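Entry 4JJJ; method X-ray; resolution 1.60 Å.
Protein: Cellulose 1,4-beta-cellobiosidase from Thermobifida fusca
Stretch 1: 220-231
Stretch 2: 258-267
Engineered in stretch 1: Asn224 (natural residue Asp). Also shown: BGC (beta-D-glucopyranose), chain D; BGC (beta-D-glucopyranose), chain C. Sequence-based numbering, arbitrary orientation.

Stretch 1 220-231: TNAPNADARAVQ
Stretch 2 258-267: KMGDYLRYAM

Two helical segments of one chain pack here without a single direct hydrogen bond between them, so the contact is specified by shape, spacing and one bridging water. Helix 223-231 begins after the N-cap Ala222, whose O accepts from Asp226 N at 3.2 Å. The helix of the second stretch, which includes Met259 and Gly260, runs nearly antiparallel to it, at 148°, with axes approaching to 9.5 Å. Residues 264-267 form a 3-10 segment. The register is set by three CA-CA pairs: Pro223 to Ala266 at 6.7 Å, Asp226 to Met259 at 7.1 Å and Val230 to Gly260 at 6.7 Å. Backbone torsions stay helical, as at Asp226 (-69/-32) and Met259 (-53/-46).

Leu263 covers the most surface, 82 Å² of its area. Its CA-to-CB bond points sideways, but chi1 t (-175°) and chi2 p (52°) bring the end of the side chain nearer to the first stretch. Leu263 CD1 lies 3.9 Å from Pro223 CB, 4.1 Å from Asp226 CB and 3.7 Å from Asn221 OD1. At Ala227, whose side chain is a single methyl, Leu263 CD2 lies close to both backbone and side chain, 3.7 Å from Ala227 N and 4.0 Å from Ala227 CB. Beyond it, Pro223, its ring C-gamma exo, places Pro223 CG 3.7 Å from Ala266 CB, a compact apolar pair at the start of the first helix.

Met259 has 72 Å² covered, and its CA-to-CB bond points toward the first stretch. Chi1 and chi2 are t (-178°, 170°) and chi3 turns to m (-77°). Met259 SD reaches 4.0 Å from Ala229 CB, and Met259 CG lies 3.7 Å from Asp226 OD2. The long unbranched chain suits this place because it runs past Asp226 and lays its sulfur against the methyl of Ala229.

Asp226, with 47 Å² covered, is a polar element in a largely apolar contact. Its chi1 is m (-77°) and chi2 36°. Asn221, chi1 t (-160°), donates from Asn221 ND2 to Asp226 OD2 at 2.9 Å and 169°, tying the residue before the N-cap to the first turn of the helix. A water donates both to Asp226 OD2 at 2.8 Å and to Met259 O at 3.2 Å, giving the two stretches a polar link and the buried carboxylate a further partner.

Farther along the first helix, Val230, chi1 t (174°), sets Val230 CG2 4.2 Å from Gly260 N. With no side chain on Gly260, the valine methyl faces bare backbone; an ideal CB there would lie 3.8 Å from Val230 CG2. In all, 352 Å² is buried, summed over both sides.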

# COMPACT_ATOMS: atom_id res chain seq x y z
N THR A 220 -1.81 -10.24 -5.60
CA THR A 220 -2.29 -9.54 -4.47
C THR A 220 -2.42 -8.07 -4.76
O THR A 220 -1.48 -7.43 -5.19
CB THR A 220 -1.40 -9.64 -3.28
OG1 THR A 220 -1.03 -11.03 -3.03
CG2 THR A 220 -2.11 -9.10 -2.04
N ASN A 221 -3.60 -7.49 -4.49
CA ASN A 221 -3.84 -6.10 -4.60
C ASN A 221 -3.23 -5.38 -3.37
O ASN A 221 -3.26 -5.89 -2.26
CB ASN A 221 -5.33 -5.79 -4.52
CG ASN A 221 -5.71 -4.45 -5.07
OD1 ASN A 221 -6.09 -3.57 -4.31
ND2 ASN A 221 -5.64 -4.33 -6.36
N ALA A 222 -2.89 -4.09 -3.60
CA ALA A 222 -2.53 -3.12 -2.54
C ALA A 222 -3.61 -2.03 -2.59
O ALA A 222 -3.50 -1.08 -3.35
CB ALA A 222 -1.13 -2.57 -2.85
N PRO A 223 -4.65 -2.16 -1.78
CA PRO A 223 -5.82 -1.26 -1.90
C PRO A 223 -5.47 0.21 -1.63
O PRO A 223 -6.12 1.11 -2.16
CB PRO A 223 -6.81 -1.82 -0.85
CG PRO A 223 -6.44 -3.29 -0.80
CD PRO A 223 -4.91 -3.33 -0.96
N ASN A 224 -4.48 0.46 -0.83
CA ASN A 224 -4.00 1.85 -0.62
C ASN A 224 -3.67 2.49 -1.98
O ASN A 224 -4.01 3.65 -2.24
CB ASN A 224 -2.78 1.90 0.29
CG ASN A 224 -2.52 3.25 0.95
OD1 ASN A 224 -3.30 4.12 1.01
ND2 ASN A 224 -1.33 3.31 1.52
N ALA A 225 -3.01 1.70 -2.85
CA ALA A 225 -2.58 2.15 -4.21
C ALA A 225 -3.74 2.21 -5.18
O ALA A 225 -3.82 3.25 -5.86
CB ALA A 225 -1.45 1.27 -4.74
N ASP A 226 -4.61 1.20 -5.25
CA ASP A 226 -5.68 1.28 -6.24
C ASP A 226 -6.66 2.39 -5.84
O ASP A 226 -7.10 3.10 -6.71
CB ASP A 226 -6.38 -0.10 -6.44
CG ASP A 226 -5.59 -1.05 -7.25
OD1 ASP A 226 -4.36 -1.08 -7.17
OD2 ASP A 226 -6.18 -1.90 -7.90
N ALA A 227 -6.86 2.64 -4.57
CA ALA A 227 -7.75 3.73 -4.15
C ALA A 227 -7.09 5.04 -4.52
O ALA A 227 -7.74 6.01 -4.93
CB ALA A 227 -8.03 3.67 -2.63
N ARG A 228 -5.78 5.18 -4.30
CA ARG A 228 -5.08 6.42 -4.72
C ARG A 228 -5.25 6.66 -6.24
O ARG A 228 -5.41 7.76 -6.65
CB ARG A 228 -3.59 6.31 -4.42
CG ARG A 228 -2.83 7.58 -4.61
CD ARG A 228 -1.37 7.49 -4.24
NE ARG A 228 -1.14 7.16 -2.79
CZ ARG A 228 -0.70 5.96 -2.35
NH1 ARG A 228 -0.45 4.95 -3.14
NH2 ARG A 228 -0.48 5.82 -1.07
N ALA A 229 -5.14 5.66 -7.09
CA ALA A 229 -5.32 5.77 -8.54
C ALA A 229 -6.74 6.32 -8.86
O ALA A 229 -6.90 7.21 -9.68
CB ALA A 229 -5.12 4.45 -9.16
N VAL A 230 -7.76 5.89 -8.16
CA VAL A 230 -9.09 6.45 -8.28
C VAL A 230 -9.15 7.89 -7.82
O VAL A 230 -9.66 8.72 -8.53
CB VAL A 230 -10.13 5.63 -7.46
CG1 VAL A 230 -11.54 6.31 -7.45
CG2 VAL A 230 -10.24 4.19 -7.99
N GLN A 231 -8.57 8.23 -6.69
CA GLN A 231 -8.48 9.56 -6.23
C GLN A 231 -7.80 10.50 -7.24
O GLN A 231 -8.26 11.60 -7.48
CB GLN A 231 -7.67 9.55 -4.90
CG GLN A 231 -7.34 10.87 -4.36
CD GLN A 231 -6.32 10.81 -3.24
OE1 GLN A 231 -5.79 9.76 -2.96
NE2 GLN A 231 -6.09 11.96 -2.56
N LYS A 258 -13.94 1.25 -13.15
CA LYS A 258 -13.78 -0.19 -13.18
C LYS A 258 -12.82 -0.70 -12.09
O LYS A 258 -13.17 -1.64 -11.34
CB LYS A 258 -13.36 -0.66 -14.58
CG LYS A 258 -13.14 -2.17 -14.64
CD LYS A 258 -12.97 -2.63 -16.10
CE LYS A 258 -11.86 -2.00 -16.82
NZ LYS A 258 -11.62 -2.53 -18.23
N MET A 259 -11.65 -0.07 -11.95
CA MET A 259 -10.77 -0.37 -10.89
C MET A 259 -11.44 -0.31 -9.50
O MET A 259 -11.25 -1.19 -8.66
CB MET A 259 -9.54 0.53 -10.97
CG MET A 259 -8.52 0.24 -9.88
SD MET A 259 -6.95 1.08 -10.13
CE MET A 259 -6.25 0.06 -11.39
N GLY A 260 -12.19 0.74 -9.32
CA GLY A 260 -12.93 0.97 -8.08
C GLY A 260 -13.97 -0.11 -7.83
O GLY A 260 -14.28 -0.47 -6.70
N ASP A 261 -14.59 -0.57 -8.91
CA ASP A 261 -15.61 -1.69 -8.82
C ASP A 261 -14.96 -2.92 -8.28
O ASP A 261 -15.48 -3.57 -7.37
CB ASP A 261 -16.24 -1.87 -10.20
CG ASP A 261 -17.67 -2.23 -10.15
OD1 ASP A 261 -18.21 -2.46 -9.04
OD2 ASP A 261 -18.29 -2.09 -11.23
N TYR A 262 -13.81 -3.34 -8.84
CA TYR A 262 -13.08 -4.52 -8.35
C TYR A 262 -12.49 -4.33 -6.97
O TYR A 262 -12.33 -5.27 -6.22
CB TYR A 262 -11.98 -4.90 -9.31
CG TYR A 262 -12.58 -5.58 -10.58
CD1 TYR A 262 -12.75 -6.96 -10.63
CD2 TYR A 262 -12.89 -4.85 -11.70
CE1 TYR A 262 -13.33 -7.53 -11.72
CE2 TYR A 262 -13.52 -5.43 -12.81
CZ TYR A 262 -13.69 -6.80 -12.81
OH TYR A 262 -14.28 -7.42 -13.94
N LEU A 263 -12.17 -3.09 -6.65
CA LEU A 263 -11.55 -2.74 -5.32
C LEU A 263 -12.50 -3.06 -4.20
O LEU A 263 -12.11 -3.17 -3.01
CB LEU A 263 -11.18 -1.27 -5.29
CG LEU A 263 -10.42 -0.71 -4.09
CD1 LEU A 263 -9.22 -1.58 -3.85
CD2 LEU A 263 -10.06 0.78 -4.40
N ARG A 264 -13.79 -3.19 -4.54
CA ARG A 264 -14.69 -3.70 -3.47
C ARG A 264 -14.27 -5.01 -2.83
O ARG A 264 -14.68 -5.29 -1.73
CB ARG A 264 -16.16 -3.81 -3.96
CG ARG A 264 -16.76 -2.48 -4.44
CD ARG A 264 -18.21 -2.57 -4.89
NE ARG A 264 -18.29 -3.39 -6.06
CZ ARG A 264 -19.37 -4.09 -6.48
NH1 ARG A 264 -20.44 -4.23 -5.72
NH2 ARG A 264 -19.30 -4.70 -7.64
N TYR A 265 -13.53 -5.84 -3.50
CA TYR A 265 -13.01 -7.08 -2.86
C TYR A 265 -12.28 -6.76 -1.56
O TYR A 265 -12.33 -7.56 -0.60
CB TYR A 265 -12.05 -7.85 -3.80
CG TYR A 265 -12.79 -8.85 -4.61
CD1 TYR A 265 -13.26 -10.02 -4.04
CD2 TYR A 265 -13.00 -8.60 -5.94
CE1 TYR A 265 -13.95 -10.97 -4.79
CE2 TYR A 265 -13.72 -9.50 -6.71
CZ TYR A 265 -14.17 -10.71 -6.17
OH TYR A 265 -14.94 -11.64 -6.88
N ALA A 266 -11.62 -5.58 -1.42
CA ALA A 266 -10.96 -5.19 -0.19
C ALA A 266 -11.93 -4.96 0.99
O ALA A 266 -11.47 -4.89 2.11
CB ALA A 266 -10.11 -3.94 -0.44
N MET A 267 -13.23 -4.84 0.69
CA MET A 267 -14.26 -4.54 1.67
C MET A 267 -14.79 -5.75 2.41
O MET A 267 -15.66 -5.60 3.29
CB MET A 267 -15.39 -3.82 0.98
CG MET A 267 -15.06 -2.44 0.47
SD MET A 267 -16.56 -1.70 -0.19
CE MET A 267 -15.93 -0.27 -1.02
C2 BGC D . 0.97 -10.24 0.10
C3 BGC D . -0.06 -11.30 0.24
C4 BGC D . -0.32 -11.70 1.70
C5 BGC D . -0.54 -10.37 2.47
C6 BGC D . -0.85 -10.70 3.92
C1 BGC D . 0.62 -9.06 0.98
O2 BGC D . 1.12 -9.86 -1.25
O3 BGC D . 0.35 -12.35 -0.55
O4 BGC D . -1.56 -12.44 1.83
O5 BGC D . 0.53 -9.45 2.34
O6 BGC D . 0.41 -11.05 4.55
C2 BGC C . 2.22 -4.63 2.19
C3 BGC C . 2.32 -6.15 2.09
C4 BGC C . 1.21 -6.66 1.23
C5 BGC C . 1.14 -6.03 -0.14
C6 BGC C . -0.01 -6.51 -1.01
C1 BGC C . 2.06 -4.09 0.79
O1 BGC C . 1.86 -2.67 0.86
O2 BGC C . 3.34 -4.02 2.86
O3 BGC C . 2.16 -6.66 3.44
O4 BGC C . 1.63 -8.05 0.98
O5 BGC C . 0.97 -4.61 0.06
O6 BGC C . -1.26 -6.30 -0.29
O HOH W 1 -8.81 -2.83 -7.51